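Local coordinates for FIG000988: Predicted permease (PDB 6MJP), which probably forms part of the LptBFG ABC transporter, which moves lipopolysaccharide from the inner membrane toward the outer membrane of Vibrio cholerae, at residues M63-L68 and V274-L279; I72-G77 and G294-M299; F97-A102 and L279-V284. One frame throughout, in Å; residues are numbered along the deposited sequence.

Contact 1 of 3, residues M63-L68 and V274-L279; sequences MLPLSL and VCIPLL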
loop_
_atom_site.group_PDB
_atom_site.type_symbol
_atom_site.label_atom_id
_atom_site.label_comp_id
_atom_site.label_asym_id
_atom_site.label_seq_id
_atom_site.Cartn_x
_atom_site.Cartn_y
_atom_site.Cartn_z
ATOM N N MET D 63 3.294 -17.060 -8.466
ATOM C CA MET D 63 2.309 -16.922 -7.404
ATOM C C MET D 63 2.261 -18.095 -6.442
ATOM O O MET D 63 1.945 -17.888 -5.267
ATOM C CB MET D 63 0.916 -16.701 -7.999
ATOM C CG MET D 63 0.751 -15.349 -8.687
ATOM S SD MET D 63 1.827 -14.042 -8.040
ATOM C CE MET D 63 1.048 -13.675 -6.464
ATOM N N LEU D 64 2.553 -19.312 -6.895
ATOM C CA LEU D 64 2.601 -20.454 -5.981
ATOM C C LEU D 64 3.468 -20.216 -4.750
ATOM O O LEU D 64 2.996 -20.497 -3.637
ATOM C CB LEU D 64 3.059 -21.705 -6.738
ATOM C CG LEU D 64 2.085 -22.210 -7.798
ATOM C CD1 LEU D 64 2.625 -23.464 -8.467
ATOM C CD2 LEU D 64 0.702 -22.460 -7.199
ATOM N N PRO D 65 4.730 -19.709 -4.857
ATOM C CA PRO D 65 5.496 -19.413 -3.639
ATOM C C PRO D 65 4.759 -18.475 -2.698
ATOM O O PRO D 65 4.557 -18.791 -1.524
ATOM C CB PRO D 65 6.775 -18.749 -4.170
ATOM C CG PRO D 65 6.914 -19.220 -5.551
ATOM C CD PRO D 65 5.519 -19.423 -6.072
ATOM N N LEU D 66 4.366 -17.309 -3.211
ATOM C CA LEU D 66 3.666 -16.333 -2.386
ATOM C C LEU D 66 2.378 -16.906 -1.827
ATOM O O LEU D 66 1.989 -16.586 -0.697
ATOM C CB LEU D 66 3.365 -15.081 -3.204
ATOM C CG LEU D 66 2.888 -13.889 -2.388
ATOM C CD1 LEU D 66 3.932 -13.508 -1.355
ATOM C CD2 LEU D 66 2.603 -12.732 -3.311
ATOM N N SER D 67 1.711 -17.759 -2.603
ATOM C CA SER D 67 0.450 -18.353 -2.175
ATOM C C SER D 67 0.620 -19.116 -0.869
ATOM O O SER D 67 -0.038 -18.817 0.136
ATOM C CB SER D 67 -0.071 -19.270 -3.281
ATOM O OG SER D 67 -1.297 -19.860 -2.921
ATOM N N LEU D 68 1.519 -20.103 -0.867
ATOM C CA LEU D 68 1.794 -20.882 0.336
ATOM C C LEU D 68 2.415 -20.025 1.436
ATOM O O LEU D 68 2.096 -20.200 2.619
ATOM C CB LEU D 68 2.710 -22.049 -0.014
ATOM C CG LEU D 68 2.996 -23.003 1.138
ATOM C CD1 LEU D 68 1.697 -23.577 1.670
ATOM C CD2 LEU D 68 3.921 -24.106 0.691
ATOM N N VAL D 274 13.313 -24.875 -5.594
ATOM C CA VAL D 274 14.096 -24.990 -4.367
ATOM C C VAL D 274 13.746 -23.884 -3.376
ATOM O O VAL D 274 13.981 -24.036 -2.172
ATOM C CB VAL D 274 15.597 -25.008 -4.720
ATOM C CG1 VAL D 274 16.473 -25.024 -3.478
ATOM C CG2 VAL D 274 15.920 -26.228 -5.578
ATOM N N CYS D 275 13.149 -22.789 -3.834
ATOM C CA CYS D 275 12.895 -21.676 -2.928
ATOM C C CYS D 275 11.634 -21.887 -2.112
ATOM O O CYS D 275 11.467 -21.242 -1.069
ATOM C CB CYS D 275 12.765 -20.370 -3.703
ATOM S SG CYS D 275 11.092 -20.068 -4.278
ATOM N N ILE D 276 10.735 -22.745 -2.593
ATOM C CA ILE D 276 9.441 -23.013 -1.960
ATOM C C ILE D 276 9.663 -23.478 -0.525
ATOM O O ILE D 276 9.102 -22.877 0.404
ATOM C CB ILE D 276 8.615 -24.059 -2.736
ATOM C CG1 ILE D 276 8.373 -23.667 -4.198
ATOM C CG2 ILE D 276 7.274 -24.271 -2.041
ATOM C CD1 ILE D 276 7.587 -22.401 -4.353
ATOM N N PRO D 277 10.454 -24.535 -0.287
ATOM C CA PRO D 277 10.668 -24.953 1.098
ATOM C C PRO D 277 11.509 -23.972 1.896
ATOM O O PRO D 277 11.274 -23.839 3.101
ATOM C CB PRO D 277 11.359 -26.313 0.948
ATOM C CG PRO D 277 12.106 -26.191 -0.306
ATOM C CD PRO D 277 11.193 -25.417 -1.211
ATOM N N LEU D 278 12.471 -23.275 1.283
ATOM C CA LEU D 278 13.276 -22.328 2.052
ATOM C C LEU D 278 12.410 -21.216 2.624
ATOM O O LEU D 278 12.562 -20.833 3.790
ATOM C CB LEU D 278 14.384 -21.742 1.183
ATOM C CG LEU D 278 15.366 -22.747 0.584
ATOM C CD1 LEU D 278 16.156 -22.074 -0.522
ATOM C CD2 LEU D 278 16.297 -23.321 1.646
ATOM N N LEU D 279 11.498 -20.680 1.804
ATOM C CA LEU D 279 10.601 -19.620 2.256
ATOM C C LEU D 279 9.678 -20.117 3.359
ATOM O O LEU D 279 9.394 -19.385 4.318
ATOM C CB LEU D 279 9.791 -19.088 1.073
ATOM C CG LEU D 279 10.504 -18.088 0.160
ATOM C CD1 LEU D 279 9.621 -17.665 -1.003
ATOM C CD2 LEU D 279 10.978 -16.870 0.947
#

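Contact 2 of 3, residues I72-G77 and G294-M299; sequences ILLTFG and GRFAKM. With LMT (dodecyl-beta-D-maltoside), chain U; JU7 (6-cyclohexylhexyl beta-D-glucopyranoside), chain T.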
loop_
_atom_site.group_PDB
_atom_site.type_symbol
_atom_site.label_atom_id
_atom_site.label_comp_id
_atom_site.label_asym_id
_atom_site.label_seq_id
_atom_site.Cartn_x
_atom_site.Cartn_y
_atom_site.Cartn_z
ATOM N N ILE D 72 0.393 -19.825 5.001
ATOM C CA ILE D 72 0.814 -20.312 6.305
ATOM C C ILE D 72 1.045 -19.145 7.256
ATOM O O ILE D 72 0.833 -19.266 8.469
ATOM C CB ILE D 72 2.055 -21.206 6.153
ATOM C CG1 ILE D 72 2.501 -21.740 7.492
ATOM C CG2 ILE D 72 3.207 -20.434 5.637
ATOM C CD1 ILE D 72 3.600 -22.714 7.341
ATOM N N LEU D 73 1.437 -17.992 6.724
ATOM C CA LEU D 73 1.626 -16.816 7.565
ATOM C C LEU D 73 0.313 -16.399 8.220
ATOM O O LEU D 73 0.244 -16.202 9.439
ATOM C CB LEU D 73 2.217 -15.676 6.727
ATOM C CG LEU D 73 2.418 -14.337 7.440
ATOM C CD1 LEU D 73 3.581 -14.462 8.378
ATOM C CD2 LEU D 73 2.618 -13.170 6.480
ATOM N N LEU D 74 -0.753 -16.289 7.422
ATOM C CA LEU D 74 -2.048 -15.881 7.952
ATOM C C LEU D 74 -2.666 -16.966 8.819
ATOM O O LEU D 74 -3.225 -16.663 9.880
ATOM C CB LEU D 74 -2.991 -15.529 6.810
ATOM C CG LEU D 74 -2.653 -14.277 6.025
ATOM C CD1 LEU D 74 -3.725 -14.058 4.984
ATOM C CD2 LEU D 74 -2.549 -13.101 6.974
ATOM N N THR D 75 -2.602 -18.231 8.383
ATOM C CA THR D 75 -3.184 -19.307 9.186
ATOM C C THR D 75 -2.534 -19.366 10.561
ATOM O O THR D 75 -3.219 -19.321 11.587
ATOM C CB THR D 75 -3.045 -20.660 8.481
ATOM O OG1 THR D 75 -3.776 -20.655 7.253
ATOM C CG2 THR D 75 -3.593 -21.761 9.358
ATOM N N PHE D 76 -1.201 -19.457 10.598
ATOM C CA PHE D 76 -0.494 -19.520 11.870
ATOM C C PHE D 76 -0.676 -18.241 12.672
ATOM O O PHE D 76 -0.791 -18.290 13.900
ATOM C CB PHE D 76 0.984 -19.794 11.644
ATOM C CG PHE D 76 1.288 -21.213 11.255
ATOM C CD1 PHE D 76 0.279 -22.075 10.852
ATOM C CD2 PHE D 76 2.587 -21.688 11.306
ATOM C CE1 PHE D 76 0.564 -23.377 10.495
ATOM C CE2 PHE D 76 2.876 -22.992 10.954
ATOM C CZ PHE D 76 1.862 -23.838 10.547
ATOM N N GLY D 77 -0.697 -17.093 12.005
ATOM C CA GLY D 77 -1.090 -15.871 12.683
ATOM C C GLY D 77 -2.430 -15.995 13.379
ATOM O O GLY D 77 -2.570 -15.604 14.538
ATOM N N GLY D 294 -1.950 -8.171 15.493
ATOM C CA GLY D 294 -2.924 -8.788 14.623
ATOM C C GLY D 294 -2.556 -10.203 14.186
ATOM O O GLY D 294 -1.523 -10.768 14.536
ATOM N N ARG D 295 -3.471 -10.787 13.421
ATOM C CA ARG D 295 -3.177 -11.850 12.475
ATOM C C ARG D 295 -2.422 -11.327 11.262
ATOM O O ARG D 295 -1.934 -12.128 10.466
ATOM C CB ARG D 295 -4.503 -12.492 12.043
ATOM C CG ARG D 295 -4.421 -13.646 11.063
ATOM C CD ARG D 295 -5.737 -13.764 10.318
ATOM N NE ARG D 295 -6.841 -14.001 11.237
ATOM C CZ ARG D 295 -8.102 -14.195 10.858
ATOM N NH1 ARG D 295 -9.050 -14.414 11.765
ATOM N NH2 ARG D 295 -8.414 -14.168 9.568
ATOM N N PHE D 296 -2.323 -10.004 11.097
ATOM C CA PHE D 296 -1.707 -9.388 9.928
ATOM C C PHE D 296 -0.478 -8.564 10.291
ATOM O O PHE D 296 0.050 -7.840 9.437
ATOM C CB PHE D 296 -2.720 -8.503 9.192
ATOM C CG PHE D 296 -4.020 -9.182 8.908
ATOM C CD1 PHE D 296 -5.072 -9.063 9.795
ATOM C CD2 PHE D 296 -4.195 -9.955 7.766
ATOM C CE1 PHE D 296 -6.276 -9.696 9.554
ATOM C CE2 PHE D 296 -5.407 -10.593 7.520
ATOM C CZ PHE D 296 -6.440 -10.461 8.415
ATOM N N ALA D 297 -0.004 -8.657 11.534
ATOM C CA ALA D 297 1.020 -7.742 12.018
ATOM C C ALA D 297 2.378 -8.001 11.389
ATOM O O ALA D 297 3.258 -7.138 11.469
ATOM C CB ALA D 297 1.124 -7.830 13.540
ATOM N N LYS D 298 2.576 -9.159 10.763
ATOM C CA LYS D 298 3.842 -9.449 10.108
ATOM C C LYS D 298 3.754 -9.325 8.592
ATOM O O LYS D 298 4.559 -9.923 7.876
ATOM C CB LYS D 298 4.335 -10.834 10.512
ATOM C CG LYS D 298 4.697 -10.907 11.980
ATOM C CD LYS D 298 5.849 -9.979 12.308
ATOM C CE LYS D 298 6.060 -9.893 13.810
ATOM N NZ LYS D 298 4.980 -9.105 14.472
ATOM N N MET D 299 2.806 -8.537 8.088
ATOM C CA MET D 299 2.598 -8.479 6.652
ATOM C C MET D 299 3.699 -7.673 5.976
ATOM O O MET D 299 4.232 -8.083 4.938
ATOM C CB MET D 299 1.215 -7.899 6.359
ATOM C CG MET D 299 0.628 -8.377 5.056
ATOM S SD MET D 299 0.330 -10.147 5.099
ATOM C CE MET D 299 -0.224 -10.390 3.412
HETATM C C1B LMT U . 2.422 -3.640 12.551
HETATM C C2B LMT U . 1.322 -3.701 13.631
HETATM C C3B LMT U . 1.013 -2.276 14.118
HETATM C C4B LMT U . 2.329 -1.653 14.662
HETATM C C5B LMT U . 3.302 -1.647 13.471
HETATM C C6B LMT U . 4.611 -0.977 13.853
HETATM O O1B LMT U . 1.938 -3.044 11.389
HETATM O O2B LMT U . 0.207 -4.313 13.107
HETATM O O3B LMT U . -0.050 -2.256 14.995
HETATM O "O4'" LMT U . 2.158 -0.369 15.110
HETATM O O5B LMT U . 3.552 -2.950 13.012
HETATM O O6B LMT U . 5.209 -1.689 14.855
HETATM C "C1'" LMT U . 1.329 -3.888 7.393
HETATM C "C2'" LMT U . 0.367 -4.625 8.330
HETATM C "C3'" LMT U . 0.418 -3.957 9.730
HETATM C "C4'" LMT U . 1.877 -3.870 10.240
HETATM C "C5'" LMT U . 2.710 -3.215 9.108
HETATM C "C6'" LMT U . 4.164 -3.032 9.448
HETATM O "O1'" LMT U . 1.353 -4.492 6.168
HETATM O "O2'" LMT U . -0.891 -4.500 7.813
HETATM O "O3'" LMT U . -0.372 -4.640 10.624
HETATM O "O5'" LMT U . 2.632 -3.976 7.935
HETATM O "O6'" LMT U . 4.645 -4.293 9.753
HETATM C C1 LMT U . 1.699 -3.636 5.096
HETATM C C2 LMT U . 1.507 -4.467 3.862
HETATM C C3 LMT U . 2.345 -4.100 2.681
HETATM C C4 LMT U . 1.884 -4.945 1.513
HETATM C C5 LMT U . 0.449 -4.689 1.173
HETATM C C6 LMT U . -0.132 -5.755 0.298
HETATM C C02 JU7 T . -11.641 -20.167 9.558
HETATM C C03 JU7 T . -11.968 -18.681 9.917
HETATM C C05 JU7 T . -11.429 -16.748 8.590
HETATM C C06 JU7 T . -10.227 -16.224 7.771
HETATM C C07 JU7 T . -10.638 -15.251 6.650
HETATM C C08 JU7 T . -9.923 -13.867 6.660
HETATM C C09 JU7 T . -9.569 -13.311 5.232
HETATM C C10 JU7 T . -8.390 -12.289 5.217
HETATM C C11 JU7 T . -7.840 -11.884 3.814
HETATM C C12 JU7 T . -7.315 -13.093 3.045
HETATM C C13 JU7 T . -6.606 -12.723 1.730
HETATM C C14 JU7 T . -5.450 -11.760 1.948
HETATM C C15 JU7 T . -5.972 -10.537 2.680
HETATM C C16 JU7 T . -6.661 -10.925 3.994
HETATM C C18 JU7 T . -12.992 -19.240 11.960
HETATM C C19 JU7 T . -12.665 -19.295 13.459
HETATM C C21 JU7 T . -13.183 -20.736 11.543
HETATM C C23 JU7 T . -12.845 -21.027 10.036
HETATM O O01 JU7 T . -11.584 -20.272 8.173
HETATM O O04 JU7 T . -10.965 -17.792 9.454
HETATM O O17 JU7 T . -11.885 -18.632 11.327
HETATM O O20 JU7 T . -12.585 -17.986 13.909
HETATM O O22 JU7 T . -14.549 -21.040 11.732
HETATM O O24 JU7 T . -12.421 -22.352 9.895
#

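Contact 3 of 3, residues F97-A102 and L279-V284; sequences FLIRAA and LTMLVV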
loop_
_atom_site.group_PDB
_atom_site.type_symbol
_atom_site.label_atom_id
_atom_site.label_comp_id
_atom_site.label_asym_id
_atom_site.label_seq_id
_atom_site.Cartn_x
_atom_site.Cartn_y
_atom_site.Cartn_z
ATOM N N PHE D 97 6.139 -29.929 15.493
ATOM C CA PHE D 97 4.911 -30.290 14.784
ATOM C C PHE D 97 4.503 -29.220 13.778
ATOM O O PHE D 97 4.087 -29.542 12.658
ATOM C CB PHE D 97 3.780 -30.539 15.777
ATOM C CG PHE D 97 4.078 -31.614 16.779
ATOM C CD1 PHE D 97 3.887 -32.952 16.470
ATOM C CD2 PHE D 97 4.548 -31.282 18.038
ATOM C CE1 PHE D 97 4.166 -33.933 17.398
ATOM C CE2 PHE D 97 4.825 -32.255 18.968
ATOM C CZ PHE D 97 4.636 -33.585 18.650
ATOM N N LEU D 98 4.587 -27.946 14.166
ATOM C CA LEU D 98 4.372 -26.876 13.198
ATOM C C LEU D 98 5.294 -27.047 11.994
ATOM O O LEU D 98 4.844 -27.003 10.843
ATOM C CB LEU D 98 4.575 -25.511 13.861
ATOM C CG LEU D 98 3.443 -24.951 14.742
ATOM C CD1 LEU D 98 3.254 -25.744 16.016
ATOM C CD2 LEU D 98 3.685 -23.490 15.083
ATOM N N ILE D 99 6.586 -27.289 12.242
ATOM C CA ILE D 99 7.551 -27.395 11.149
ATOM C C ILE D 99 7.304 -28.654 10.326
ATOM O O ILE D 99 7.563 -28.675 9.116
ATOM C CB ILE D 99 8.987 -27.338 11.709
ATOM C CG1 ILE D 99 9.303 -25.921 12.214
ATOM C CG2 ILE D 99 10.018 -27.807 10.664
ATOM C CD1 ILE D 99 10.585 -25.824 13.027
ATOM N N ARG D 100 6.794 -29.717 10.944
ATOM C CA ARG D 100 6.506 -30.924 10.174
ATOM C C ARG D 100 5.327 -30.708 9.239
ATOM O O ARG D 100 5.388 -31.064 8.057
ATOM C CB ARG D 100 6.246 -32.103 11.104
ATOM C CG ARG D 100 6.014 -33.401 10.349
ATOM N N ALA D 101 4.247 -30.110 9.755
ATOM C CA ALA D 101 3.097 -29.772 8.921
ATOM C C ALA D 101 3.486 -28.821 7.799
ATOM O O ALA D 101 3.064 -28.998 6.649
ATOM C CB ALA D 101 2.004 -29.148 9.783
ATOM N N ALA D 102 4.282 -27.796 8.122
ATOM C CA ALA D 102 4.719 -26.836 7.112
ATOM C C ALA D 102 5.570 -27.502 6.034
ATOM O O ALA D 102 5.406 -27.215 4.844
ATOM C CB ALA D 102 5.487 -25.698 7.775
ATOM N N LEU D 279 11.498 -20.680 1.804
ATOM C CA LEU D 279 10.601 -19.620 2.256
ATOM C C LEU D 279 9.678 -20.117 3.359
ATOM O O LEU D 279 9.394 -19.385 4.318
ATOM C CB LEU D 279 9.791 -19.088 1.073
ATOM C CG LEU D 279 10.504 -18.088 0.160
ATOM C CD1 LEU D 279 9.621 -17.665 -1.003
ATOM C CD2 LEU D 279 10.978 -16.870 0.947
ATOM N N THR D 280 9.201 -21.362 3.231
ATOM C CA THR D 280 8.374 -21.973 4.266
ATOM C C THR D 280 9.095 -21.997 5.608
ATOM O O THR D 280 8.559 -21.541 6.627
ATOM C CB THR D 280 7.990 -23.396 3.851
ATOM O OG1 THR D 280 7.083 -23.370 2.744
ATOM C CG2 THR D 280 7.330 -24.120 4.991
ATOM N N MET D 281 10.314 -22.545 5.624
ATOM C CA MET D 281 11.073 -22.642 6.863
ATOM C C MET D 281 11.394 -21.269 7.432
ATOM O O MET D 281 11.481 -21.110 8.654
ATOM C CB MET D 281 12.347 -23.443 6.625
ATOM C CG MET D 281 12.109 -24.942 6.590
ATOM S SD MET D 281 11.629 -25.584 8.210
ATOM C CE MET D 281 13.114 -25.233 9.158
ATOM N N LEU D 282 11.547 -20.264 6.572
ATOM C CA LEU D 282 11.815 -18.919 7.066
ATOM C C LEU D 282 10.577 -18.304 7.713
ATOM O O LEU D 282 10.676 -17.661 8.766
ATOM C CB LEU D 282 12.329 -18.036 5.928
ATOM C CG LEU D 282 12.467 -16.547 6.237
ATOM C CD1 LEU D 282 13.421 -16.296 7.384
ATOM C CD2 LEU D 282 12.947 -15.838 5.000
ATOM N N VAL D 283 9.400 -18.502 7.111
ATOM C CA VAL D 283 8.197 -17.806 7.566
ATOM C C VAL D 283 7.527 -18.486 8.757
ATOM O O VAL D 283 6.739 -17.845 9.470
ATOM C CB VAL D 283 7.185 -17.661 6.414
ATOM C CG1 VAL D 283 6.503 -18.991 6.095
ATOM C CG2 VAL D 283 6.165 -16.599 6.743
ATOM N N VAL D 284 7.809 -19.765 9.003
ATOM C CA VAL D 284 7.198 -20.441 10.149
ATOM C C VAL D 284 7.520 -19.741 11.466
ATOM O O VAL D 284 6.582 -19.421 12.213
ATOM C CB VAL D 284 7.574 -21.933 10.148
ATOM C CG1 VAL D 284 7.209 -22.543 11.461
ATOM C CG2 VAL D 284 6.845 -22.649 9.039
#

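Contact 1 of 3, residues M63-L68 and V274-L279
The ring of P65, puckered rather than flat, is the nearest thing to a plane here, and the CD1 methyl of I276 stands over one of its faces, near the centre. CD1 of I276 lies 3.5 Å from CG of P65 and 3.7 Å from CB of P65. It also reaches CA and CD of that ring, so one methyl touches four ring atoms. At the edge, almost in the ring plane and beyond CB, CD1 of L279 is 4.4 Å from CB of P65. SG of C275 is off the CG corner, on the same side of the ring as I276, and 4.4 Å from CG of P65.

The second torsion of I276 (chi2 -62°) sets CD1 on the proline. Its other branch, CG2, is anti to the backbone N and meets L68. CG2 of I276 and CD2 of L68 are 4.3 Å apart, a looser touch. The contact is wholly apolar.

Both segments are helical, in regions predicted to span the membrane, and they run nearly parallel, with axes 9.8 Å apart and 16° between their directions. Each is kinked at a proline, P65 in one and P277 in the other. P65 lies in the interface; the CB of P277 points away from it.

Other helices close round the pair. Y306 of helix 299-321 touches both P65 and L279, and Y309 touches C275. Helix 95-134 packs on L64 and L68, helix 2-36 on M63 and S67, and helix 332-346 on L278 and L279.

Contact 2 of 3, residues I72-G77 and G294-M299
A detergent pocket is built where L74 of helix 48-81 meets R295 and F296 of the loop before helix 299-321. R295 and F296 both belong to the site of the bound cyclohexylhexyl glucoside (JU7). CD2 of L74 lies 3.6 Å from CD2 of F296, and the two side chains cross obliquely. Ring atom CE2 of F296 then reaches JU7 C16, in the cyclohexyl group, at 3.8 Å. CD1 of L74 touches the same group. The R295 CB sits over one face of the F296 ring, offset toward the rim.

The aliphatic part of R295 packs on the helix backbone at L74 and G77. With CG anti to the backbone N (chi1 -179°), CG of R295 comes 3.5 Å from O of L74. The chain bends at chi3, and NH2 of R295 ends 3.3 Å from JU7 C08, which lies in plane at the edge of the guanidinium. The backbones are closest at G77, where there is no side chain: CA of G77 and CA of R295 are 4.5 Å apart.

The loop makes a type I beta turn from F296 to M299, with N of M299 hydrogen-bonded to O of F296 at 3.1 Å. K298 is the N-cap residue of the helix that follows. A dodecyl maltoside (LMT) lies against the turn, and its O3' gives a weak hydrogen bond to O of F296 at 3.4 Å. SD of M299 is 4.0 Å from CD2 of L73. A303 of the LptG subunit also packs on F296.

Contact 3 of 3, residues F97-A102 and L279-V284
The first torsion of V284 (chi1 167°) puts CG1 anti to the backbone N and CG2 anti to the carbonyl carbon. The contact is an antiparallel packing of two helices, 95-134 and 260-286, in regions predicted to span the membrane. Their short segments lie 10.2 Å apart at the axes, with 150° between their directions. The two V284 methyls divide the partners: CG1 of V284 meets CG1 of I99 at 4.0 Å, and CG2 of V284 meets CB of A102 at 3.6 Å. I99 is turned with CG2 anti to its own N, and this branch meets M281. M281 is bent at chi2 (-68°), the torsion that places SD, and again at chi3. SD of M281 lies 3.7 Å from CG2 of I99, with the two side chains crossing at about a right angle.

The small A102 lies opposite T280, and their CA atoms are 6.7 Å apart. The interface is apolar, and the one hydroxyl on it is engaged elsewhere: OG1 of T280 is hydrogen-bonded to O of I276, one turn back on its own helix.

Other helices flank the pair. N346 of helix 332-346 touches I99, and its ND2 is hydrogen-bonded to O of M281. V4, L7 and I8 of helix 2-36 pack on A101. The T280 methyl faces helix 95-134: CG2 of T280 lies 3.7 Å from CB of A102 and 3.6 Å from O of A102.

From the N terminus, helix 48-81 brings 63-68 and then 72-77, and helix 95-134 brings 97-102. The chain next passes through both antiparallel sheets. It returns on helix 260-286, where 274-279 closes contact 1 and 279-284 closes contact 3. The loop segment 294-299 closes contact 2 last. Contact 1 crosses both others, while contact 3 falls wholly within the span of contact 2. Contacts 1 and 3 share L279, and they touch where CD2 of L68 packs on T280. I72 and L73 join contacts 2 and 3 by packing on V283. Contacts 1 and 3 tie helices 48-81 and 95-134 to helix 260-286, and contact 2 ties helix 48-81 to the loop leading into helix 299-321.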